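Local structure of Thiol:disulfide interchange protein DsbA (Neisseria meningitidis MC58, 3HZ8) at residues A[72-77]-A[138-143]; A[77-82]-A[128-133]. The protein probably acts as a periplasmic thiol-disulfide oxidoreductase of the DsbA type, using a redox-active cysteine pair to introduce disulfide bonds into other proteins. The protein carries 1 engineered substitution. All blocks are in the same frame, centred on the assembly; numbering follows the deposited sequence.

Contact 1. Residues A[72-77]-A[138-143]; sequences TLARLA and ARADKM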
loop_
_atom_site.group_PDB
_atom_site.type_symbol
_atom_site.label_atom_id
_atom_site.label_comp_id
_atom_site.label_asym_id
_atom_site.label_seq_id
_atom_site.Cartn_x
_atom_site.Cartn_y
_atom_site.Cartn_z
ATOM N N THR A 72 -3.899 -5.596 -14.115
ATOM C CA THR A 72 -5.306 -5.241 -13.881
ATOM C C THR A 72 -5.595 -4.966 -12.401
ATOM O O THR A 72 -6.335 -4.032 -12.054
ATOM C CB THR A 72 -6.249 -6.335 -14.439
ATOM O OG1 THR A 72 -6.089 -6.409 -15.866
ATOM C CG2 THR A 72 -7.728 -6.032 -14.093
ATOM N N LEU A 73 -4.977 -5.762 -11.530
ATOM C CA LEU A 73 -5.152 -5.555 -10.096
ATOM C C LEU A 73 -4.471 -4.281 -9.634
ATOM O O LEU A 73 -4.976 -3.591 -8.759
ATOM C CB LEU A 73 -4.612 -6.755 -9.304
ATOM C CG LEU A 73 -5.348 -8.090 -9.483
ATOM C CD1 LEU A 73 -4.642 -9.223 -8.715
ATOM C CD2 LEU A 73 -6.846 -7.966 -9.091
ATOM N N ALA A 74 -3.308 -3.976 -10.205
ATOM C CA ALA A 74 -2.651 -2.700 -9.924
ATOM C C ALA A 74 -3.501 -1.511 -10.410
ATOM O O ALA A 74 -3.591 -0.485 -9.714
ATOM C CB ALA A 74 -1.248 -2.674 -10.517
ATOM N N ARG A 75 -4.147 -1.645 -11.574
ATOM C CA ARG A 75 -5.053 -0.599 -12.056
ATOM C C ARG A 75 -6.257 -0.411 -11.121
ATOM O O ARG A 75 -6.713 0.723 -10.904
ATOM C CB ARG A 75 -5.526 -0.899 -13.479
ATOM C CG ARG A 75 -6.048 0.349 -14.175
ATOM C CD ARG A 75 -6.330 0.151 -15.657
ATOM N NE ARG A 75 -6.675 1.439 -16.241
ATOM C CZ ARG A 75 -7.033 1.629 -17.509
ATOM N NH1 ARG A 75 -7.100 0.602 -18.345
ATOM N NH2 ARG A 75 -7.330 2.859 -17.931
ATOM N N LEU A 76 -6.774 -1.515 -10.580
ATOM C CA LEU A 76 -7.797 -1.441 -9.524
ATOM C C LEU A 76 -7.294 -0.682 -8.298
ATOM O O LEU A 76 -8.012 0.168 -7.767
ATOM C CB LEU A 76 -8.277 -2.839 -9.115
ATOM C CG LEU A 76 -9.277 -2.904 -7.953
ATOM C CD1 LEU A 76 -10.487 -2.005 -8.193
ATOM C CD2 LEU A 76 -9.682 -4.329 -7.657
ATOM N N ALA A 77 -6.089 -1.016 -7.824
ATOM C CA ALA A 77 -5.519 -0.323 -6.660
ATOM C C ALA A 77 -5.412 1.177 -6.946
ATOM O O ALA A 77 -5.769 2.018 -6.093
ATOM C CB ALA A 77 -4.162 -0.907 -6.301
ATOM N N ALA A 138 -1.577 4.838 -15.830
ATOM C CA ALA A 138 -0.255 5.368 -15.514
ATOM C C ALA A 138 0.132 5.135 -14.046
ATOM O O ALA A 138 1.313 4.956 -13.756
ATOM C CB ALA A 138 -0.160 6.825 -15.889
ATOM N N ARG A 139 -0.836 5.169 -13.126
ATOM C CA ARG A 139 -0.583 4.731 -11.740
ATOM C C ARG A 139 -0.136 3.240 -11.709
ATOM O O ARG A 139 0.794 2.884 -10.978
ATOM C CB ARG A 139 -1.784 4.994 -10.814
ATOM C CG ARG A 139 -1.958 6.446 -10.234
ATOM C CD ARG A 139 -3.319 6.524 -9.534
ATOM N NE ARG A 139 -3.770 7.837 -9.043
ATOM C CZ ARG A 139 -3.759 8.202 -7.764
ATOM N NH1 ARG A 139 -3.245 7.386 -6.851
ATOM N NH2 ARG A 139 -4.252 9.389 -7.398
ATOM N N ALA A 140 -0.767 2.382 -12.519
ATOM C CA ALA A 140 -0.442 0.939 -12.558
ATOM C C ALA A 140 0.930 0.623 -13.168
ATOM O O ALA A 140 1.657 -0.260 -12.683
ATOM C CB ALA A 140 -1.545 0.161 -13.298
ATOM N N ASP A 141 1.268 1.323 -14.257
ATOM C CA ASP A 141 2.575 1.224 -14.894
ATOM C C ASP A 141 3.700 1.562 -13.924
ATOM O O ASP A 141 4.764 0.931 -13.914
ATOM C CB ASP A 141 2.625 2.198 -16.070
ATOM C CG ASP A 141 1.682 1.818 -17.182
ATOM O OD1 ASP A 141 1.110 0.712 -17.128
ATOM O OD2 ASP A 141 1.519 2.624 -18.119
ATOM N N LYS A 142 3.451 2.594 -13.121
ATOM C CA LYS A 142 4.410 3.027 -12.097
ATOM C C LYS A 142 4.565 1.937 -11.020
ATOM O O LYS A 142 5.667 1.691 -10.540
ATOM C CB LYS A 142 3.979 4.368 -11.485
ATOM C CG LYS A 142 4.857 4.910 -10.349
ATOM C CD LYS A 142 6.245 5.302 -10.799
ATOM C CE LYS A 142 7.058 5.908 -9.649
ATOM N NZ LYS A 142 8.461 6.140 -10.083
ATOM N N MET A 143 3.465 1.286 -10.639
ATOM C CA MET A 143 3.557 0.180 -9.672
ATOM C C MET A 143 4.440 -0.953 -10.192
ATOM O O MET A 143 5.244 -1.523 -9.445
ATOM C CB MET A 143 2.159 -0.326 -9.306
ATOM C CG MET A 143 1.319 0.715 -8.588
ATOM S SD MET A 143 -0.323 0.094 -8.202
ATOM C CE MET A 143 -1.178 1.601 -7.699
#
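A140 sets its methyl group on one face of the peptide unit that joins A74 to R75: CB of A140 is 3.6 Å from N of R75 and 3.9 Å from C of A74, with almost all of that separation perpendicular to the plane. From the same side, but out at the oxygen rim, comes M143, whose SD is 3.6 Å from O of A74. The methyl of A74 touches both, 4.0 Å from CB of A140 and 3.7 Å from SD of M143. The thioether reaches this far because its chain is extended beyond CG, which also carries CE to 4.1 Å from CB of A77. No hydrogen bond crosses the contact; methyl groups and a thioether pack on each other and on backbone, a worked example of how alanines permit close approach: here the axes of the two segments come to 8.0 Å at 120°. R75 contributes its CB, while its extended side chain hydrogen-bonds OG of S136 through NE and O of S133 through NH2, and makes a cation-pi contact with Y131. The crossing joins helix 71-83 to helix 134-149 in the helical part of the DsbA fold, beside the thioredoxin sheet. M143 and A77 both touch H63 of strand 57-63, and L73, turned from this crossing, packs on F35, the residue before redox-active C36.

Contact 2. Residues A[77-82]-A[128-133]; sequences AAAVDM and LAAYES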
loop_
_atom_site.group_PDB
_atom_site.type_symbol
_atom_site.label_atom_id
_atom_site.label_comp_id
_atom_site.label_asym_id
_atom_site.label_seq_id
_atom_site.Cartn_x
_atom_site.Cartn_y
_atom_site.Cartn_z
ATOM N N ALA A 77 -6.089 -1.016 -7.824
ATOM C CA ALA A 77 -5.519 -0.323 -6.660
ATOM C C ALA A 77 -5.412 1.177 -6.946
ATOM O O ALA A 77 -5.769 2.018 -6.093
ATOM C CB ALA A 77 -4.162 -0.907 -6.301
ATOM N N ALA A 78 -4.939 1.508 -8.148
ATOM C CA ALA A 78 -4.840 2.894 -8.593
ATOM C C ALA A 78 -6.216 3.555 -8.536
ATOM O O ALA A 78 -6.361 4.638 -7.977
ATOM C CB ALA A 78 -4.277 2.943 -9.994
ATOM N N ALA A 79 -7.227 2.884 -9.082
ATOM C CA ALA A 79 -8.580 3.440 -9.123
ATOM C C ALA A 79 -9.160 3.701 -7.727
ATOM O O ALA A 79 -9.858 4.704 -7.511
ATOM C CB ALA A 79 -9.487 2.504 -9.906
ATOM N N VAL A 80 -8.899 2.790 -6.788
ATOM C CA VAL A 80 -9.362 2.937 -5.403
ATOM C C VAL A 80 -8.695 4.158 -4.786
ATOM O O VAL A 80 -9.345 4.961 -4.116
ATOM C CB VAL A 80 -9.045 1.672 -4.562
ATOM C CG1 VAL A 80 -9.193 1.937 -3.042
ATOM C CG2 VAL A 80 -9.911 0.515 -5.008
ATOM N N ASP A 81 -7.393 4.297 -5.014
ATOM C CA ASP A 81 -6.661 5.442 -4.497
ATOM C C ASP A 81 -7.264 6.749 -5.007
ATOM O O ASP A 81 -7.442 7.696 -4.231
ATOM C CB ASP A 81 -5.183 5.343 -4.876
ATOM C CG ASP A 81 -4.274 5.552 -3.700
ATOM O OD1 ASP A 81 -4.768 5.902 -2.602
ATOM O OD2 ASP A 81 -3.055 5.354 -3.885
ATOM N N MET A 82 -7.610 6.765 -6.299
ATOM C CA MET A 82 -8.175 7.930 -6.983
ATOM C C MET A 82 -9.588 8.262 -6.490
ATOM O O MET A 82 -9.815 9.246 -5.781
ATOM C CB MET A 82 -8.215 7.676 -8.502
ATOM C CG MET A 82 -6.857 7.541 -9.177
ATOM S SD MET A 82 -6.866 6.914 -10.877
ATOM C CE MET A 82 -7.999 8.082 -11.636
ATOM N N LEU A 128 -15.021 2.684 -10.765
ATOM C CA LEU A 128 -15.090 2.251 -12.164
ATOM C C LEU A 128 -14.640 3.353 -13.144
ATOM O O LEU A 128 -13.839 3.099 -14.035
ATOM C CB LEU A 128 -16.502 1.764 -12.506
ATOM C CG LEU A 128 -16.690 1.304 -13.957
ATOM C CD1 LEU A 128 -15.669 0.242 -14.385
ATOM C CD2 LEU A 128 -18.138 0.833 -14.201
ATOM N N ALA A 129 -15.142 4.575 -12.957
ATOM C CA ALA A 129 -14.716 5.704 -13.787
ATOM C C ALA A 129 -13.213 5.950 -13.701
ATOM O O ALA A 129 -12.566 6.216 -14.704
ATOM C CB ALA A 129 -15.492 6.973 -13.423
ATOM N N ALA A 130 -12.677 5.853 -12.487
ATOM C CA ALA A 130 -11.242 5.982 -12.277
ATOM C C ALA A 130 -10.473 4.872 -12.995
ATOM O O ALA A 130 -9.427 5.137 -13.586
ATOM C CB ALA A 130 -10.907 5.987 -10.787
ATOM N N TYR A 131 -10.992 3.639 -12.936
ATOM C CA TYR A 131 -10.378 2.514 -13.631
ATOM C C TYR A 131 -10.300 2.787 -15.132
ATOM O O TYR A 131 -9.305 2.473 -15.780
ATOM C CB TYR A 131 -11.136 1.201 -13.365
ATOM C CG TYR A 131 -10.549 0.008 -14.105
ATOM C CD1 TYR A 131 -9.593 -0.819 -13.500
ATOM C CD2 TYR A 131 -10.921 -0.275 -15.425
ATOM C CE1 TYR A 131 -9.048 -1.898 -14.187
ATOM C CE2 TYR A 131 -10.375 -1.352 -16.112
ATOM C CZ TYR A 131 -9.441 -2.157 -15.487
ATOM O OH TYR A 131 -8.901 -3.218 -16.172
ATOM N N GLU A 132 -11.348 3.398 -15.673
ATOM C CA GLU A 132 -11.412 3.636 -17.105
ATOM C C GLU A 132 -10.630 4.871 -17.556
ATOM O O GLU A 132 -10.495 5.115 -18.753
ATOM C CB GLU A 132 -12.867 3.684 -17.570
ATOM C CG GLU A 132 -13.570 2.343 -17.357
ATOM C CD GLU A 132 -14.399 1.889 -18.548
ATOM O OE1 GLU A 132 -15.558 1.482 -18.329
ATOM O OE2 GLU A 132 -13.898 1.945 -19.697
ATOM N N SER A 133 -10.097 5.628 -16.597
ATOM C CA SER A 133 -9.352 6.852 -16.896
ATOM C C SER A 133 -7.876 6.575 -17.192
ATOM O O SER A 133 -7.303 5.605 -16.679
ATOM C CB SER A 133 -9.473 7.841 -15.734
ATOM O OG SER A 133 -8.686 7.416 -14.636
#
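A79 and A130 meet methyl to methyl, with CB atoms 3.9 Å apart, where helix 71-83 crosses the C-terminal end of helix 124-132 in the helical domain that DsbA proteins add to the thioredoxin fold. Each methyl also finds backbone on the other side. CB of A79 stands over the face of the peptide between A130 and Y131, 3.6 Å from N of Y131, and CB of A130 rests 3.7 Å from O of A79. Such methyl-on-peptide packing is what small residues allow, and the CA atoms of A79 and A130 are accordingly only 4.8 Å apart. M82 flanks the pair, its CB 3.9 Å from CB of A130; M82 is modelled in two conformers, so the approach of its CE to this helix end is doubtful in detail.

Around this pair lie neighbouring helices. Y131 offers CB to A79, and chi1 of 178° sets its CG anti to the backbone N; the side chain touches P109 and L112 of helix 109-118. M82, in the conformer described, also touches E135, S136 and R139 of helix 134-149. Near this end of helix 124-132, S133 folds back on the carbonyl of A130, whose oxygen is also hydrogen-bonded to OG of S136. N of S133 gives one bond, and its OG gives a 2.6 Å bond to O of A130, arriving at a C=O...OG angle of 128° and 20° from the carbonyl plane.

Contacts 1 and 2 use successive parts of helix 71-83, sharing A77, to receive two helices that follow each other in the chain. Both are mostly buried crossings of similar area and angle, without a hydrogen bond between segments. They differ in surroundings: contact 1 lies nearer the centre of the chain, against the thioredoxin sheet, and its methionine is buried, whereas contact 2 is farther out, with partly exposed M82 and S133 and polar bonding at a helix end. R75 ties them together: its CB belongs to contact 1, while its guanidinium is bonded to S133 of contact 2. R139 of contact 1 packs its CB on A78.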